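Local coordinates for protein beta-Ala-His dipeptidase (Homo sapiens, PDB 3DLJ) that hydrolyses Xaa-His dipeptides, carnosine and anserine foremost, as a secreted dizinc metallopeptidase of the M20 family, at residues A[225-230]-A[351-356]; A[219-224]-A[427-432]. One frame throughout, in Å; residues are numbered along the deposited sequence.

Interaction 1 (A[225-230]-A[351-356])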
ATOM      1  N   SER A 225       2.116  13.251  -3.980  1.00 35.04           N
ATOM      2  CA  SER A 225       2.540  13.838  -5.229  1.00 35.23           C
ATOM      3  C   SER A 225       3.981  13.390  -5.511  1.00 35.23           C
ATOM      4  O   SER A 225       4.896  13.659  -4.733  1.00 36.52           O
ATOM      5  CB  SER A 225       2.367  15.358  -5.194  1.00 35.09           C
ATOM      6  OG  SER A 225       3.007  15.897  -4.055  1.00 36.08           O
ATOM      7  N   TYR A 226       4.160  12.656  -6.601  1.00 33.92           N
ATOM      8  CA  TYR A 226       5.444  12.129  -6.974  1.00 32.27           C
ATOM      9  C   TYR A 226       6.077  13.008  -8.064  1.00 32.35           C
ATOM     10  O   TYR A 226       5.470  13.247  -9.107  1.00 31.62           O
ATOM     11  CB  TYR A 226       5.287  10.671  -7.445  1.00 31.07           C
ATOM     12  CG  TYR A 226       6.552   9.852  -7.217  1.00 30.94           C
ATOM     13  CD1 TYR A 226       6.703   9.060  -6.075  1.00 29.72           C
ATOM     14  CD2 TYR A 226       7.616   9.915  -8.135  1.00 31.41           C
ATOM     15  CE1 TYR A 226       7.868   8.322  -5.860  1.00 28.70           C
ATOM     16  CE2 TYR A 226       8.775   9.193  -7.935  1.00 31.87           C
ATOM     17  CZ  TYR A 226       8.899   8.405  -6.802  1.00 31.18           C
ATOM     18  OH  TYR A 226      10.053   7.696  -6.664  1.00 31.76           O
ATOM     19  N   PHE A 227       7.287  13.498  -7.797  1.00 32.14           N
ATOM     20  CA  PHE A 227       8.002  14.371  -8.721  1.00 32.47           C
ATOM     21  C   PHE A 227       9.237  13.689  -9.303  1.00 32.79           C
ATOM     22  O   PHE A 227       9.919  12.921  -8.635  1.00 33.65           O
ATOM     23  CB  PHE A 227       8.385  15.702  -8.049  1.00 31.86           C
ATOM     24  CG  PHE A 227       7.200  16.579  -7.720  1.00 30.80           C
ATOM     25  CD1 PHE A 227       6.515  16.427  -6.517  1.00 30.19           C
ATOM     26  CD2 PHE A 227       6.766  17.542  -8.616  1.00 29.44           C
ATOM     27  CE1 PHE A 227       5.415  17.210  -6.224  1.00 29.18           C
ATOM     28  CE2 PHE A 227       5.659  18.342  -8.320  1.00 30.85           C
ATOM     29  CZ  PHE A 227       4.983  18.166  -7.121  1.00 30.11           C
ATOM     30  N   MET A 228       9.470  13.942 -10.577  1.00 33.60           N
ATOM     31  CA  MET A 228      10.683  13.564 -11.245  1.00 34.90           C
ATOM     32  C   MET A 228      11.325  14.847 -11.708  1.00 34.95           C
ATOM     33  O   MET A 228      10.660  15.686 -12.301  1.00 35.38           O
ATOM     34  CB  MET A 228      10.348  12.672 -12.435  1.00 34.37           C
ATOM     35  CG  MET A 228       9.708  11.338 -11.992  1.00 33.88           C
ATOM     36  SD  MET A 228       9.727  10.189 -13.380  1.00 38.63           S
ATOM     37  CE  MET A 228       9.009   8.781 -12.576  1.00 34.05           C
ATOM     38  N   VAL A 229      12.615  15.012 -11.427  1.00 35.45           N
ATOM     39  CA  VAL A 229      13.345  16.203 -11.835  1.00 35.34           C
ATOM     40  C   VAL A 229      14.514  15.789 -12.711  1.00 35.88           C
ATOM     41  O   VAL A 229      15.532  15.315 -12.208  1.00 35.96           O
ATOM     42  CB  VAL A 229      13.888  17.006 -10.614  1.00 35.92           C
ATOM     43  CG1 VAL A 229      14.592  18.325 -11.054  1.00 34.99           C
ATOM     44  CG2 VAL A 229      12.792  17.290  -9.607  1.00 35.33           C
ATOM     45  N   GLU A 230      14.367  15.989 -14.020  1.00 36.49           N
ATOM     46  CA  GLU A 230      15.412  15.684 -14.978  1.00 37.56           C
ATOM     47  C   GLU A 230      16.342  16.877 -15.214  1.00 37.29           C
ATOM     48  O   GLU A 230      15.895  17.987 -15.497  1.00 37.24           O
ATOM     49  CB  GLU A 230      14.802  15.179 -16.287  1.00 37.28           C
ATOM     50  CG  GLU A 230      15.823  14.603 -17.283  1.00 39.95           C
ATOM     51  CD  GLU A 230      15.228  14.382 -18.690  1.00 39.73           C
ATOM     52  OE1 GLU A 230      14.866  15.357 -19.363  1.00 41.15           O
ATOM     53  OE2 GLU A 230      15.130  13.221 -19.125  1.00 44.52           O
ATOM     54  N   PHE A 351      11.322  12.307  -5.826  1.00 30.10           N
ATOM     55  CA  PHE A 351      10.873  12.649  -4.497  1.00 29.51           C
ATOM     56  C   PHE A 351       9.358  12.824  -4.510  1.00 29.60           C
ATOM     57  O   PHE A 351       8.758  12.989  -5.562  1.00 29.32           O
ATOM     58  CB  PHE A 351      11.583  13.924  -3.970  1.00 28.73           C
ATOM     59  CG  PHE A 351      11.131  15.220  -4.641  1.00 27.69           C
ATOM     60  CD1 PHE A 351      10.084  15.967  -4.105  1.00 25.46           C
ATOM     61  CD2 PHE A 351      11.751  15.674  -5.794  1.00 27.20           C
ATOM     62  CE1 PHE A 351       9.673  17.160  -4.687  1.00 26.30           C
ATOM     63  CE2 PHE A 351      11.343  16.875  -6.397  1.00 28.62           C
ATOM     64  CZ  PHE A 351      10.308  17.620  -5.837  1.00 28.69           C
ATOM     65  N   SER A 352       8.750  12.770  -3.338  1.00 29.95           N
ATOM     66  CA  SER A 352       7.309  12.917  -3.255  1.00 30.54           C
ATOM     67  C   SER A 352       6.927  13.657  -1.988  1.00 30.14           C
ATOM     68  O   SER A 352       7.670  13.685  -1.019  1.00 30.22           O
ATOM     69  CB  SER A 352       6.594  11.546  -3.341  1.00 30.55           C
ATOM     70  OG  SER A 352       7.038  10.655  -2.330  1.00 30.97           O
ATOM     71  N   ILE A 353       5.752  14.254  -2.029  1.00 30.27           N
ATOM     72  CA  ILE A 353       5.178  14.946  -0.906  1.00 30.46           C
ATOM     73  C   ILE A 353       3.833  14.289  -0.588  1.00 30.88           C
ATOM     74  O   ILE A 353       2.917  14.255  -1.424  1.00 31.96           O
ATOM     75  CB  ILE A 353       5.001  16.469  -1.216  1.00 30.35           C
ATOM     76  CG1 ILE A 353       6.349  17.099  -1.616  1.00 30.24           C
ATOM     77  CG2 ILE A 353       4.397  17.195  -0.031  1.00 27.83           C
ATOM     78  CD1 ILE A 353       6.261  18.539  -2.131  1.00 31.17           C
ATOM     79  N   ARG A 354       3.719  13.785   0.629  1.00 30.75           N
ATOM     80  CA  ARG A 354       2.470  13.267   1.131  1.00 29.92           C
ATOM     81  C   ARG A 354       1.544  14.409   1.451  1.00 29.91           C
ATOM     82  O   ARG A 354       1.948  15.411   2.049  1.00 30.64           O
ATOM     83  CB  ARG A 354       2.731  12.381   2.341  1.00 30.09           C
ATOM     84  CG  ARG A 354       3.634  11.196   2.017  1.00 30.07           C
ATOM     85  CD  ARG A 354       2.879  10.056   1.306  1.00 32.56           C
ATOM     86  NE  ARG A 354       3.773   8.952   0.923  1.00 34.69           N
ATOM     87  CZ  ARG A 354       3.400   7.862   0.242  1.00 35.86           C
ATOM     88  NH1 ARG A 354       4.298   6.925  -0.049  1.00 34.65           N
ATOM     89  NH2 ARG A 354       2.133   7.703  -0.144  1.00 34.86           N
ATOM     90  N   LEU A 355       0.296  14.286   1.016  1.00 29.59           N
ATOM     91  CA  LEU A 355      -0.629  15.393   1.119  1.00 29.11           C
ATOM     92  C   LEU A 355      -1.680  15.134   2.183  1.00 29.05           C
ATOM     93  O   LEU A 355      -2.067  13.997   2.415  1.00 28.84           O
ATOM     94  CB  LEU A 355      -1.273  15.684  -0.226  1.00 29.31           C
ATOM     95  CG  LEU A 355      -0.354  15.761  -1.451  1.00 29.66           C
ATOM     96  CD1 LEU A 355      -1.193  16.083  -2.700  1.00 30.40           C
ATOM     97  CD2 LEU A 355       0.692  16.819  -1.272  1.00 30.42           C
ATOM     98  N   VAL A 356      -2.115  16.211   2.833  1.00 28.73           N
ATOM     99  CA  VAL A 356      -3.101  16.148   3.897  1.00 28.77           C
ATOM    100  C   VAL A 356      -4.167  17.242   3.650  1.00 29.05           C
ATOM    101  O   VAL A 356      -3.936  18.174   2.881  1.00 29.16           O
ATOM    102  CB  VAL A 356      -2.439  16.335   5.304  1.00 28.65           C
ATOM    103  CG1 VAL A 356      -1.391  15.262   5.547  1.00 27.59           C
ATOM    104  CG2 VAL A 356      -1.829  17.739   5.450  1.00 26.44           C
TER
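Phe227 and Phe351 face each other as a hydrogen-bonded pair of two antiparallel strands, and their backbones exchange two bonds. Phe227 N donates a hydrogen bond to Phe351 O at 2.7 Å, nearly in line with the carbonyl; the return bond, from Phe351 N to Phe227 O, is longer at 3.2 Å. Ser225 and Ile353 form the next such pair, in which Ile353 N donates to Ser225 O at 2.9 Å. In return Ile353 O accepts two hydrogen bonds from one residue: Ser225 N reaches it tilted out of the carbonyl plane, while Ser225 OG arrives in that plane on a lone pair at 3.1 Å. The serine hydroxyl can do so because it sits between its own N and carbonyl carbon (chi1 53°), and the bond satisfies it inside a buried, otherwise apolar face.

Apolar contacts dominate that face. Phe227 CB sits over one face of the Phe351 ring, toward the rim, in a CH-pi contact 3.7 Å from the ring centroid. The two ring planes are only 13° apart but slid, with little overlap. Val229 CG2 meets the edge of the Phe351 ring, 3.5 Å from CE2. On the other face, at the non-hydrogen-bonded pair, Tyr226 CD1 packs against Ser352 CB, and Ser352 OG is hydrogen-bonded to His328 NE2, whose ring also meets that of Tyr226.

This is antiparallel pairing within the sheet of the smaller, non-catalytic domain of M20 peptidases. Strand 216-232 runs between strands 346-355 and 384-397, and helix 361-377 covers one face, packing Val368 onto both phenylalanines and Leu372 onto Val229.

Interaction 2 (A[219-224]-A[427-432])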
ATOM      1  N   TYR A 219      -9.143   4.759   9.119  1.00 35.01           N
ATOM      2  CA  TYR A 219     -10.249   5.534   8.554  1.00 34.48           C
ATOM      3  C   TYR A 219      -9.810   6.761   7.754  1.00 34.03           C
ATOM      4  O   TYR A 219     -10.662   7.513   7.260  1.00 34.04           O
ATOM      5  CB  TYR A 219     -11.222   5.972   9.654  1.00 34.30           C
ATOM      6  CG  TYR A 219     -10.670   7.020  10.601  1.00 35.00           C
ATOM      7  CD1 TYR A 219     -10.848   8.396  10.348  1.00 34.90           C
ATOM      8  CD2 TYR A 219      -9.994   6.644  11.765  1.00 33.69           C
ATOM      9  CE1 TYR A 219     -10.344   9.354  11.221  1.00 34.45           C
ATOM     10  CE2 TYR A 219      -9.500   7.592  12.642  1.00 33.87           C
ATOM     11  CZ  TYR A 219      -9.678   8.941  12.367  1.00 34.80           C
ATOM     12  OH  TYR A 219      -9.180   9.871  13.241  1.00 35.25           O
ATOM     13  N   GLY A 220      -8.502   6.968   7.649  1.00 33.03           N
ATOM     14  CA  GLY A 220      -7.978   8.049   6.836  1.00 32.58           C
ATOM     15  C   GLY A 220      -6.595   7.773   6.322  1.00 32.14           C
ATOM     16  O   GLY A 220      -5.814   7.104   6.985  1.00 31.83           O
ATOM     17  N   THR A 221      -6.298   8.294   5.132  1.00 32.19           N
ATOM     18  CA  THR A 221      -5.000   8.102   4.480  1.00 33.01           C
ATOM     19  C   THR A 221      -4.444   9.432   3.944  1.00 32.51           C
ATOM     20  O   THR A 221      -5.183  10.357   3.695  1.00 31.98           O
ATOM     21  CB  THR A 221      -5.084   7.076   3.292  1.00 33.24           C
ATOM     22  OG1 THR A 221      -6.015   7.554   2.313  1.00 35.67           O
ATOM     23  CG2 THR A 221      -5.525   5.694   3.760  1.00 34.03           C
ATOM     24  N   ARG A 222      -3.137   9.524   3.728  1.00 33.08           N
ATOM     25  CA  ARG A 222      -2.610  10.727   3.099  1.00 33.18           C
ATOM     26  C   ARG A 222      -2.729  10.641   1.577  1.00 33.77           C
ATOM     27  O   ARG A 222      -2.839   9.561   1.032  1.00 33.84           O
ATOM     28  CB  ARG A 222      -1.166  10.982   3.522  1.00 33.31           C
ATOM     29  CG  ARG A 222      -1.008  11.381   4.974  1.00 31.49           C
ATOM     30  CD  ARG A 222       0.308  12.117   5.186  1.00 30.06           C
ATOM     31  NE  ARG A 222       1.396  11.154   5.279  1.00 28.33           N
ATOM     32  CZ  ARG A 222       2.576  11.368   5.844  1.00 27.96           C
ATOM     33  NH1 ARG A 222       2.900  12.551   6.411  1.00 25.78           N
ATOM     34  NH2 ARG A 222       3.425  10.369   5.853  1.00 28.54           N
ATOM     35  N   GLY A 223      -2.744  11.795   0.910  1.00 34.24           N
ATOM     36  CA  GLY A 223      -2.533  11.861  -0.527  1.00 34.62           C
ATOM     37  C   GLY A 223      -1.052  11.749  -0.863  1.00 35.41           C
ATOM     38  O   GLY A 223      -0.213  11.504   0.021  1.00 35.14           O
ATOM     39  N   ASN A 224      -0.731  11.908  -2.148  1.00 35.60           N
ATOM     40  CA  ASN A 224       0.660  11.912  -2.580  1.00 35.73           C
ATOM     41  C   ASN A 224       0.909  12.718  -3.853  1.00 35.54           C
ATOM     42  O   ASN A 224       0.027  12.866  -4.688  1.00 35.71           O
ATOM     43  CB  ASN A 224       1.236  10.484  -2.724  1.00 36.14           C
ATOM     44  CG  ASN A 224       2.770  10.457  -2.540  1.00 36.65           C
ATOM     45  OD1 ASN A 224       3.377  11.472  -2.205  1.00 38.20           O
ATOM     46  ND2 ASN A 224       3.380   9.310  -2.747  1.00 37.66           N
ATOM     47  N   SER A 427       0.469   6.436   4.591  1.00 34.66           N
ATOM     48  CA  SER A 427       0.537   5.987   3.227  1.00 35.38           C
ATOM     49  C   SER A 427      -0.750   6.343   2.517  1.00 36.49           C
ATOM     50  O   SER A 427      -1.655   6.930   3.107  1.00 36.94           O
ATOM     51  CB  SER A 427       0.825   4.482   3.170  1.00 35.73           C
ATOM     52  OG  SER A 427      -0.249   3.724   3.704  1.00 37.58           O
ATOM     53  N   THR A 428      -0.822   5.973   1.245  1.00 38.09           N
ATOM     54  CA  THR A 428      -1.904   6.358   0.353  1.00 39.44           C
ATOM     55  C   THR A 428      -2.522   5.056  -0.121  1.00 41.05           C
ATOM     56  O   THR A 428      -1.807   4.085  -0.478  1.00 42.12           O
ATOM     57  CB  THR A 428      -1.336   7.143  -0.848  1.00 39.22           C
ATOM     58  OG1 THR A 428      -0.556   8.232  -0.356  1.00 39.85           O
ATOM     59  CG2 THR A 428      -2.420   7.699  -1.756  1.00 38.26           C
ATOM     60  N   ILE A 429      -3.840   4.992  -0.090  1.00 41.55           N
ATOM     61  CA  ILE A 429      -4.515   3.813  -0.615  1.00 41.73           C
ATOM     62  C   ILE A 429      -5.437   4.276  -1.730  1.00 41.87           C
ATOM     63  O   ILE A 429      -6.620   4.538  -1.506  1.00 42.54           O
ATOM     64  CB  ILE A 429      -5.175   3.010   0.501  1.00 41.85           C
ATOM     65  CG1 ILE A 429      -4.066   2.491   1.418  1.00 41.89           C
ATOM     66  CG2 ILE A 429      -5.970   1.820  -0.073  1.00 42.34           C
ATOM     67  CD1 ILE A 429      -4.431   2.345   2.871  1.00 43.15           C
ATOM     68  N   PRO A 430      -4.865   4.447  -2.940  1.00 41.82           N
ATOM     69  CA  PRO A 430      -5.535   5.080  -4.058  1.00 41.41           C
ATOM     70  C   PRO A 430      -6.849   4.397  -4.337  1.00 41.50           C
ATOM     71  O   PRO A 430      -7.809   5.054  -4.738  1.00 41.34           O
ATOM     72  CB  PRO A 430      -4.587   4.811  -5.230  1.00 42.08           C
ATOM     73  CG  PRO A 430      -3.273   4.600  -4.629  1.00 41.61           C
ATOM     74  CD  PRO A 430      -3.499   4.005  -3.290  1.00 42.06           C
ATOM     75  N   ILE A 431      -6.872   3.075  -4.133  1.00 41.20           N
ATOM     76  CA  ILE A 431      -8.054   2.242  -4.390  1.00 40.66           C
ATOM     77  C   ILE A 431      -9.225   2.650  -3.511  1.00 39.82           C
ATOM     78  O   ILE A 431     -10.370   2.619  -3.948  1.00 39.04           O
ATOM     79  CB  ILE A 431      -7.703   0.732  -4.245  1.00 41.23           C
ATOM     80  CG1 ILE A 431      -6.871   0.255  -5.455  1.00 42.22           C
ATOM     81  CG2 ILE A 431      -8.941  -0.122  -4.023  1.00 39.58           C
ATOM     82  CD1 ILE A 431      -7.639   0.173  -6.768  1.00 43.27           C
ATOM     83  N   ALA A 432      -8.924   3.068  -2.287  1.00 39.73           N
ATOM     84  CA  ALA A 432      -9.943   3.546  -1.352  1.00 40.48           C
ATOM     85  C   ALA A 432     -10.677   4.759  -1.924  1.00 41.86           C
ATOM     86  O   ALA A 432     -11.912   4.799  -1.940  1.00 42.62           O
ATOM     87  CB  ALA A 432      -9.312   3.865  -0.007  1.00 39.55           C
TER
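Thr428 and Arg222 meet where a loop leading into a helix passes a break in a long strand, and two hydrogen bonds join them and their neighbours. Arg222 N donates to Ser427 O at 3.1 Å, with the donor tilted 30° from the carbonyl plane. One residue further along, Thr428 OG1 donates to Arg222 O at 3.0 Å, approaching from well above the plane of that carbonyl. The hydroxyl lies anti to its own carbonyl carbon (chi1 -54°), which carries it to the strand, and it has a weak further bond to NH2 of Arg354. Thr428 CA adds a CA-H...O contact to Arg222 O, so one peptide oxygen is approached by both backbone and side chain of the threonine.

Van der Waals contacts complete the junction. Thr221 CB rests 3.4 Å from Ser427 O, and its methyl CG2 meets Ile429 CD1 at 3.6 Å, the two side chains crossing at about a right angle. Asn224 CB touches Thr428 OG1 at 3.7 Å.

Polar ends of the remaining side chains turn to partners nearby. Arg222 NH1 bonds to Tyr322 O, and its NE to the carbonyl oxygen of Gly426, which begins the loop, a second tie between strand and loop. Ser427 OG bonds to OD2 of Asp425, the end of strand 421-425, within the 421-432 connection.

Ile429 occupies the N-cap position of helix 430-438. Its side chain comes about 6 Å from those of Asp206, a zinc ligand, and Glu177, the probable proton acceptor, and about 8 Å from a zinc ion, so the junction lies close to the dizinc site. Strand 384-397 lies alongside, with Leu393 against Thr428 and Pro430 and Trp396 against Thr221, and the loop enters from strand 421-425, a parallel neighbour of strand 216-232.

From the N terminus, the chain first passes the zinc ligands His110, Asp143, Glu178 and Asp206, then enters strand 216-232, which supplies one side of both contacts. Residues 225-230 pair first, when strand 346-355 returns and interaction 1 closes its loop of 120 residues. Residues 219-224 meet 427-432 only after 202 intervening residues, helix 361-377 and strand 384-397 among them, so interaction 2 closes the larger loop and interaction 1 nests inside it. They also touch: Gly223 N probably bonds to Leu355 O at 2.8 Å. Strand 216-232 thus pairs within the smaller domain's sheet at 225-230 and, at 219-224, meets the loop before helix 430-438, near the zinc site.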